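Long-range contacts in cell division protein FtsI/penicillin binding protein 2 (Legionella pneumophila subsp. pneumophila ATCC 43290, PDB 4ZTK), which probably cross-links peptidoglycan as a D,D-transpeptidase of the penicillin-binding protein family, acting in cell-wall synthesis during division: residues P22-I27 against R304-D309; V45-D50 against I57-S62. All coordinates share one frame; numbering follows the deposited sequence.

Contact 1 pairs the first helix of the modelled chain, 22-38, with the last, 295-310, and so brings the two side by side; contact 2 is the hairpin of strands 43-49 and 56-63, at one edge of the five-stranded antiparallel sheet. Along the chain the hairpin follows directly on helix 22-38 and is nested within the loop that contact 1 closes. The centres lie about 9 Å apart, and the two contacts touch directly: Gln25 NE2 is 2.8 Å from Phe59 O, a probable hydrogen bond. Terminal helices laid against a central antiparallel sheet match the architecture of penicillin-binding transpeptidases and serine beta-lactamases.

Contact 1 of 2, residues P22-I27 against R304-D309; sequences PRMQQI and RNVAMD
Ile27 makes the largest single share of the contact, its side chain lying against Asp309 and Val306 of helix 295-310. The CB of Ile27 is directed toward that helix, and there its branches divide. CG2, anti to the backbone N, meets Asp309 CB at 3.6 Å and reaches Val306 CG1 at 4.0 Å. The other branch runs from CG1 with CD1 extended (chi2 175°), which brings CD1 to 3.8 Å from Asp309 CB. The two side chains pass one another pointing opposite ways, and the isoleucine touches mainly the aspartate methylene. Asp309 OD2 also has a weak hydrogen bond to Gln31, one turn further along helix 22-38. Beside this pair, the methyl CE of selenomethionine Met24 approaches Val306 CG1 at 4.4 Å, a loose apolar contact. Arg23 comes in at the more exposed margin, where its NH2 lies 3.5 Å from Asp309 O without a hydrogen bond; a weak one joins it to Ser312 instead. No hydrogen bond links the two segments, whose axes approach to 10.4 Å and run roughly antiparallel at 149°. The first and last helices pack side by side on one side of the central sheet, as in penicillin-binding transpeptidases and serine beta-lactamases: Met24 touches Ala58 of strand 56-63, while Arg23 and Met24 reach Tyr274 and Val306 reaches Leu276, both on strand 274-281.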
ATOM      1  N   PRO A  22      16.549 -15.283  -3.614  1.00 52.28           N
ATOM      2  CA  PRO A  22      15.974 -16.630  -3.735  1.00 46.75           C
ATOM      3  C   PRO A  22      15.228 -17.118  -2.490  1.00 44.43           C
ATOM      4  O   PRO A  22      14.228 -17.822  -2.630  1.00 44.22           O
ATOM      5  CB  PRO A  22      17.199 -17.516  -4.015  1.00 51.74           C
ATOM      6  CG  PRO A  22      18.388 -16.678  -3.671  1.00 55.74           C
ATOM      7  CD  PRO A  22      17.983 -15.271  -3.944  1.00 54.99           C
ATOM      8  N   ARG A  23      15.702 -16.761  -1.303  1.00 35.30           N
ATOM      9  CA  ARG A  23      15.009 -17.131  -0.070  1.00 44.63           C
ATOM     10  C   ARG A  23      13.672 -16.393   0.054  1.00 46.66           C
ATOM     11  O   ARG A  23      12.647 -16.988   0.405  1.00 40.20           O
ATOM     12  CB  ARG A  23      15.880 -16.835   1.150  1.00 53.12           C
ATOM     13  CG  ARG A  23      15.249 -17.243   2.472  1.00 67.94           C
ATOM     14  CD  ARG A  23      15.677 -16.322   3.607  1.00 85.41           C
ATOM     15  NE  ARG A  23      15.073 -16.704   4.883  1.00 96.93           N
ATOM     16  CZ  ARG A  23      15.019 -15.914   5.951  1.00 97.98           C
ATOM     17  NH1 ARG A  23      15.526 -14.688   5.899  1.00 97.55           N
ATOM     18  NH2 ARG A  23      14.450 -16.346   7.070  1.00 94.96           N
HETATM   19  N   MSE A  24      13.683 -15.095  -0.233  1.00 46.39           N
HETATM   20  CA  MSE A  24      12.458 -14.301  -0.172  1.00 40.64           C
HETATM   21  C   MSE A  24      11.491 -14.728  -1.265  1.00 39.89           C
HETATM   22  O   MSE A  24      10.283 -14.810  -1.041  1.00 40.80           O
HETATM   23  CB  MSE A  24      12.759 -12.808  -0.306  1.00 46.91           C
HETATM   24  CG  MSE A  24      13.469 -12.182   0.884  1.00 53.03           C
HETATM   25 SE   MSE A  24      12.525 -12.384   2.585  0.65 74.08          SE
HETATM   26  CE  MSE A  24      10.686 -12.082   2.003  1.00 43.87           C
ATOM     27  N   GLN A  25      12.037 -15.002  -2.448  1.00 34.23           N
ATOM     28  CA  GLN A  25      11.233 -15.389  -3.599  1.00 39.60           C
ATOM     29  C   GLN A  25      10.428 -16.652  -3.331  1.00 41.02           C
ATOM     30  O   GLN A  25       9.244 -16.727  -3.652  1.00 37.07           O
ATOM     31  CB  GLN A  25      12.122 -15.599  -4.824  1.00 42.75           C
ATOM     32  CG  GLN A  25      11.346 -15.901  -6.084  1.00 42.95           C
ATOM     33  CD  GLN A  25      10.406 -14.773  -6.463  1.00 37.34           C
ATOM     34  OE1 GLN A  25      10.628 -13.620  -6.104  1.00 39.48           O
ATOM     35  NE2 GLN A  25       9.350 -15.102  -7.193  1.00 43.78           N
ATOM     36  N   GLN A  26      11.077 -17.644  -2.737  1.00 37.94           N
ATOM     37  CA  GLN A  26      10.425 -18.909  -2.440  1.00 38.07           C
ATOM     38  C   GLN A  26       9.311 -18.733  -1.407  1.00 37.31           C
ATOM     39  O   GLN A  26       8.254 -19.350  -1.514  1.00 46.47           O
ATOM     40  CB  GLN A  26      11.458 -19.928  -1.967  1.00 44.67           C
ATOM     41  CG  GLN A  26      10.903 -21.312  -1.770  1.00 55.10           C
ATOM     42  CD  GLN A  26      11.964 -22.385  -1.901  1.00 61.97           C
ATOM     43  OE1 GLN A  26      12.636 -22.493  -2.931  1.00 64.40           O
ATOM     44  NE2 GLN A  26      12.124 -23.183  -0.856  1.00 63.90           N
ATOM     45  N   ILE A  27       9.553 -17.883  -0.416  1.00 36.19           N
ATOM     46  CA  ILE A  27       8.532 -17.542   0.571  1.00 35.44           C
ATOM     47  C   ILE A  27       7.272 -16.961  -0.075  1.00 33.06           C
ATOM     48  O   ILE A  27       6.165 -17.442   0.166  1.00 41.06           O
ATOM     49  CB  ILE A  27       9.067 -16.545   1.614  1.00 35.21           C
ATOM     50  CG1 ILE A  27      10.114 -17.223   2.501  1.00 41.98           C
ATOM     51  CG2 ILE A  27       7.920 -15.977   2.456  1.00 30.56           C
ATOM     52  CD1 ILE A  27      10.784 -16.284   3.491  1.00 40.83           C
ATOM     53  N   ARG A 304       1.061 -10.816   6.954  1.00 30.81           N
ATOM     54  CA  ARG A 304       1.521 -11.360   8.229  1.00 29.12           C
ATOM     55  C   ARG A 304       2.322 -12.652   8.060  1.00 35.59           C
ATOM     56  O   ARG A 304       3.392 -12.811   8.651  1.00 33.46           O
ATOM     57  CB  ARG A 304       0.335 -11.613   9.158  1.00 26.26           C
ATOM     58  CG  ARG A 304       0.723 -12.206  10.512  1.00 36.36           C
ATOM     59  CD  ARG A 304      -0.495 -12.707  11.273  1.00 44.28           C
ATOM     60  NE  ARG A 304      -0.157 -13.138  12.626  1.00 63.56           N
ATOM     61  CZ  ARG A 304      -0.836 -14.050  13.315  1.00 77.42           C
ATOM     62  NH1 ARG A 304      -1.893 -14.646  12.778  1.00 82.25           N
ATOM     63  NH2 ARG A 304      -0.455 -14.372  14.544  1.00 79.21           N
ATOM     64  N   ASN A 305       1.801 -13.572   7.254  1.00 35.67           N
ATOM     65  CA  ASN A 305       2.464 -14.860   7.060  1.00 37.41           C
ATOM     66  C   ASN A 305       3.820 -14.714   6.379  1.00 31.55           C
ATOM     67  O   ASN A 305       4.779 -15.378   6.754  1.00 32.18           O
ATOM     68  CB  ASN A 305       1.571 -15.832   6.281  1.00 33.05           C
ATOM     69  CG  ASN A 305       0.313 -16.205   7.045  1.00 44.49           C
ATOM     70  OD1 ASN A 305       0.286 -16.171   8.276  1.00 42.96           O
ATOM     71  ND2 ASN A 305      -0.738 -16.562   6.315  1.00 45.96           N
ATOM     72  N   VAL A 306       3.895 -13.846   5.374  1.00 29.46           N
ATOM     73  CA  VAL A 306       5.161 -13.609   4.690  1.00 35.26           C
ATOM     74  C   VAL A 306       6.158 -12.963   5.647  1.00 35.29           C
ATOM     75  O   VAL A 306       7.317 -13.372   5.724  1.00 33.72           O
ATOM     76  CB  VAL A 306       4.978 -12.718   3.447  1.00 38.06           C
ATOM     77  CG1 VAL A 306       6.329 -12.310   2.878  1.00 36.36           C
ATOM     78  CG2 VAL A 306       4.151 -13.444   2.399  1.00 23.98           C
ATOM     79  N   ALA A 307       5.688 -11.961   6.383  1.00 29.53           N
ATOM     80  CA  ALA A 307       6.505 -11.253   7.362  1.00 37.28           C
ATOM     81  C   ALA A 307       7.080 -12.186   8.421  1.00 40.57           C
ATOM     82  O   ALA A 307       8.250 -12.079   8.778  1.00 47.52           O
ATOM     83  CB  ALA A 307       5.702 -10.139   8.019  1.00 37.54           C
HETATM   84  N   MSE A 308       6.262 -13.100   8.926  1.00 42.38           N
HETATM   85  CA  MSE A 308       6.749 -14.046   9.925  1.00 41.17           C
HETATM   86  C   MSE A 308       7.782 -15.003   9.340  1.00 45.21           C
HETATM   87  O   MSE A 308       8.763 -15.338   9.999  1.00 46.13           O
HETATM   88  CB  MSE A 308       5.595 -14.800  10.584  1.00 40.58           C
HETATM   89  CG  MSE A 308       4.865 -13.956  11.618  1.00 47.75           C
HETATM   90 SE   MSE A 308       3.273 -14.791  12.341  0.65 61.67          SE
HETATM   91  CE  MSE A 308       4.098 -16.366  13.155  1.00 58.33           C
ATOM     92  N   ASP A 309       7.568 -15.421   8.096  1.00 48.23           N
ATOM     93  CA  ASP A 309       8.537 -16.256   7.388  1.00 48.86           C
ATOM     94  C   ASP A 309       9.853 -15.518   7.165  1.00 45.18           C
ATOM     95  O   ASP A 309      10.928 -16.076   7.368  1.00 49.85           O
ATOM     96  CB  ASP A 309       7.979 -16.699   6.033  1.00 60.57           C
ATOM     97  CG  ASP A 309       7.068 -17.902   6.138  1.00 70.67           C
ATOM     98  OD1 ASP A 309       6.623 -18.218   7.261  1.00 74.41           O
ATOM     99  OD2 ASP A 309       6.793 -18.530   5.091  1.00 76.33           O
TER

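Contact 2 of 2, residues V45-D50 against I57-S62; sequences VIAIAD and IAFAES
Val45 and Phe59 meet on one face of this antiparallel hairpin, in a CH-pi contact between diagonal neighbours. Val45 CG2, anti to the backbone N, sits over one face of the ring, 4.2 Å from its centroid and displaced toward the rim, with CZ its nearest ring atom. The two side chains cross obliquely. Ala47, directly paired with Phe59, sets its CB 4.0 Å from ring atom CD2. On the other face, Ile48 spreads over two residues: CG1 packs on Ala58 CB at 3.8 Å, while CG2 meets Ile57 CG1 and CD1. This double packing follows from a classic beta bulge, in which Ile57 and Ala58 both face Ile48. Ile48 O accepts a bond of 2.9 Å from Ile57 N, the donor tilted 31° from the carbonyl plane, and only a weak one of 3.4 Å from Ala58 N. Beyond the bulge the register is regular: Ile46 and Ala60 exchange a reciprocal pair of hydrogen bonds, with Ile46 N to Ala60 O at 2.9 Å. Glu61 turns its carboxylate to Ser70 OG and Trp71 N. Strand 56-63 is the outermost strand here, and strand 43-49 lies between it and strand 274-281. Ile189 of helix 189-200 packs on Val45, Ala47 and Phe59, whereas Val28 of helix 22-38 touches Ile46 and Ile48 on the other face, so the hairpin is sandwiched between helices.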
ATOM      1  N   VAL A  45      -0.835 -11.089  -6.101  1.00 28.38           N
ATOM      2  CA  VAL A  45       0.579 -10.783  -6.230  1.00 32.05           C
ATOM      3  C   VAL A  45       1.143 -10.353  -4.882  1.00 30.66           C
ATOM      4  O   VAL A  45       0.457  -9.699  -4.097  1.00 30.08           O
ATOM      5  CB  VAL A  45       0.818  -9.671  -7.284  1.00 33.75           C
ATOM      6  CG1 VAL A  45      -0.046  -8.447  -6.983  1.00 23.63           C
ATOM      7  CG2 VAL A  45       2.300  -9.284  -7.360  1.00 29.76           C
ATOM      8  N   ILE A  46       2.380 -10.756  -4.605  1.00 27.55           N
ATOM      9  CA  ILE A  46       3.120 -10.249  -3.460  1.00 27.32           C
ATOM     10  C   ILE A  46       4.474  -9.725  -3.917  1.00 28.29           C
ATOM     11  O   ILE A  46       5.175 -10.374  -4.698  1.00 29.79           O
ATOM     12  CB  ILE A  46       3.360 -11.335  -2.400  1.00 32.71           C
ATOM     13  CG1 ILE A  46       2.033 -11.896  -1.892  1.00 29.02           C
ATOM     14  CG2 ILE A  46       4.165 -10.771  -1.240  1.00 27.89           C
ATOM     15  CD1 ILE A  46       2.206 -13.076  -0.964  1.00 29.85           C
ATOM     16  N   ALA A  47       4.845  -8.551  -3.426  1.00 30.35           N
ATOM     17  CA  ALA A  47       6.160  -8.001  -3.713  1.00 34.47           C
ATOM     18  C   ALA A  47       6.853  -7.594  -2.423  1.00 29.08           C
ATOM     19  O   ALA A  47       6.205  -7.145  -1.474  1.00 25.63           O
ATOM     20  CB  ALA A  47       6.053  -6.820  -4.672  1.00 31.35           C
ATOM     21  N   ILE A  48       8.167  -7.787  -2.387  1.00 29.94           N
ATOM     22  CA  ILE A  48       8.992  -7.353  -1.267  1.00 31.34           C
ATOM     23  C   ILE A  48      10.053  -6.405  -1.801  1.00 31.46           C
ATOM     24  O   ILE A  48      10.585  -6.620  -2.880  1.00 30.45           O
ATOM     25  CB  ILE A  48       9.716  -8.529  -0.588  1.00 30.14           C
ATOM     26  CG1 ILE A  48       8.787  -9.737  -0.429  1.00 29.23           C
ATOM     27  CG2 ILE A  48      10.310  -8.093   0.749  1.00 31.41           C
ATOM     28  CD1 ILE A  48       7.670  -9.531   0.517  1.00 36.82           C
ATOM     29  N   ALA A  49      10.346  -5.349  -1.052  1.00 30.69           N
ATOM     30  CA  ALA A  49      11.374  -4.402  -1.452  1.00 30.69           C
ATOM     31  C   ALA A  49      12.295  -4.097  -0.281  1.00 32.52           C
ATOM     32  O   ALA A  49      11.905  -4.211   0.882  1.00 28.64           O
ATOM     33  CB  ALA A  49      10.749  -3.106  -1.984  1.00 25.72           C
ATOM     34  N   ASP A  50      13.521  -3.704  -0.602  1.00 33.72           N
ATOM     35  CA  ASP A  50      14.513  -3.348   0.404  1.00 38.61           C
ATOM     36  C   ASP A  50      14.363  -1.876   0.798  1.00 34.13           C
ATOM     37  O   ASP A  50      14.438  -0.992  -0.052  1.00 38.78           O
ATOM     38  CB  ASP A  50      15.922  -3.640  -0.133  1.00 42.76           C
ATOM     39  CG  ASP A  50      17.004  -2.935   0.652  1.00 51.52           C
ATOM     40  OD1 ASP A  50      17.340  -3.402   1.760  1.00 51.59           O
ATOM     41  OD2 ASP A  50      17.521  -1.914   0.156  1.00 60.93           O
ATOM     42  N   ILE A  57      13.085  -7.190  -4.174  1.00 37.34           N
ATOM     43  CA  ILE A  57      13.902  -8.360  -3.867  1.00 37.59           C
ATOM     44  C   ILE A  57      13.104  -9.655  -3.945  1.00 37.90           C
ATOM     45  O   ILE A  57      13.660 -10.744  -3.827  1.00 40.75           O
ATOM     46  CB  ILE A  57      14.579  -8.252  -2.489  1.00 38.13           C
ATOM     47  CG1 ILE A  57      13.531  -8.194  -1.379  1.00 38.39           C
ATOM     48  CG2 ILE A  57      15.495  -7.037  -2.441  1.00 40.44           C
ATOM     49  CD1 ILE A  57      14.127  -8.079   0.001  1.00 44.74           C
ATOM     50  N   ALA A  58      11.797  -9.528  -4.137  1.00 34.29           N
ATOM     51  CA  ALA A  58      10.951 -10.680  -4.420  1.00 35.16           C
ATOM     52  C   ALA A  58       9.643 -10.228  -5.053  1.00 32.56           C
ATOM     53  O   ALA A  58       9.112  -9.162  -4.725  1.00 30.99           O
ATOM     54  CB  ALA A  58      10.689 -11.485  -3.158  1.00 40.58           C
ATOM     55  N   PHE A  59       9.131 -11.050  -5.960  1.00 32.99           N
ATOM     56  CA  PHE A  59       7.917 -10.739  -6.697  1.00 35.53           C
ATOM     57  C   PHE A  59       7.315 -12.053  -7.174  1.00 36.73           C
ATOM     58  O   PHE A  59       7.955 -12.796  -7.911  1.00 41.85           O
ATOM     59  CB  PHE A  59       8.258  -9.854  -7.900  1.00 35.59           C
ATOM     60  CG  PHE A  59       7.056  -9.305  -8.622  1.00 39.47           C
ATOM     61  CD1 PHE A  59       6.304 -10.107  -9.469  1.00 42.02           C
ATOM     62  CD2 PHE A  59       6.694  -7.979  -8.473  1.00 35.44           C
ATOM     63  CE1 PHE A  59       5.205  -9.599 -10.133  1.00 41.15           C
ATOM     64  CE2 PHE A  59       5.593  -7.464  -9.137  1.00 43.27           C
ATOM     65  CZ  PHE A  59       4.848  -8.276  -9.968  1.00 43.94           C
ATOM     66  N   ALA A  60       6.092 -12.349  -6.750  1.00 34.73           N
ATOM     67  CA  ALA A  60       5.408 -13.543  -7.237  1.00 34.13           C
ATOM     68  C   ALA A  60       3.924 -13.292  -7.440  1.00 36.39           C
ATOM     69  O   ALA A  60       3.298 -12.548  -6.681  1.00 37.12           O
ATOM     70  CB  ALA A  60       5.619 -14.712  -6.290  1.00 32.49           C
ATOM     71  N   GLU A  61       3.368 -13.915  -8.471  1.00 29.35           N
ATOM     72  CA  GLU A  61       1.938 -13.819  -8.733  1.00 33.40           C
ATOM     73  C   GLU A  61       1.354 -15.181  -9.090  1.00 30.44           C
ATOM     74  O   GLU A  61       2.068 -16.074  -9.541  1.00 36.52           O
ATOM     75  CB  GLU A  61       1.653 -12.801  -9.847  1.00 35.63           C
ATOM     76  CG  GLU A  61       2.239 -13.169 -11.202  1.00 42.25           C
ATOM     77  CD  GLU A  61       2.063 -12.068 -12.241  1.00 47.97           C
ATOM     78  OE1 GLU A  61       2.963 -11.905 -13.094  1.00 57.20           O
ATOM     79  OE2 GLU A  61       1.030 -11.368 -12.208  1.00 38.88           O
ATOM     80  N   SER A  62       0.055 -15.329  -8.873  1.00 34.79           N
ATOM     81  CA  SER A  62      -0.660 -16.550  -9.209  1.00 37.53           C
ATOM     82  C   SER A  62      -2.021 -16.170  -9.770  1.00 45.72           C
ATOM     83  O   SER A  62      -2.704 -15.310  -9.208  1.00 36.93           O
ATOM     84  CB  SER A  62      -0.836 -17.423  -7.966  1.00 37.86           C
ATOM     85  OG  SER A  62      -1.455 -18.657  -8.285  1.00 39.23           O
TER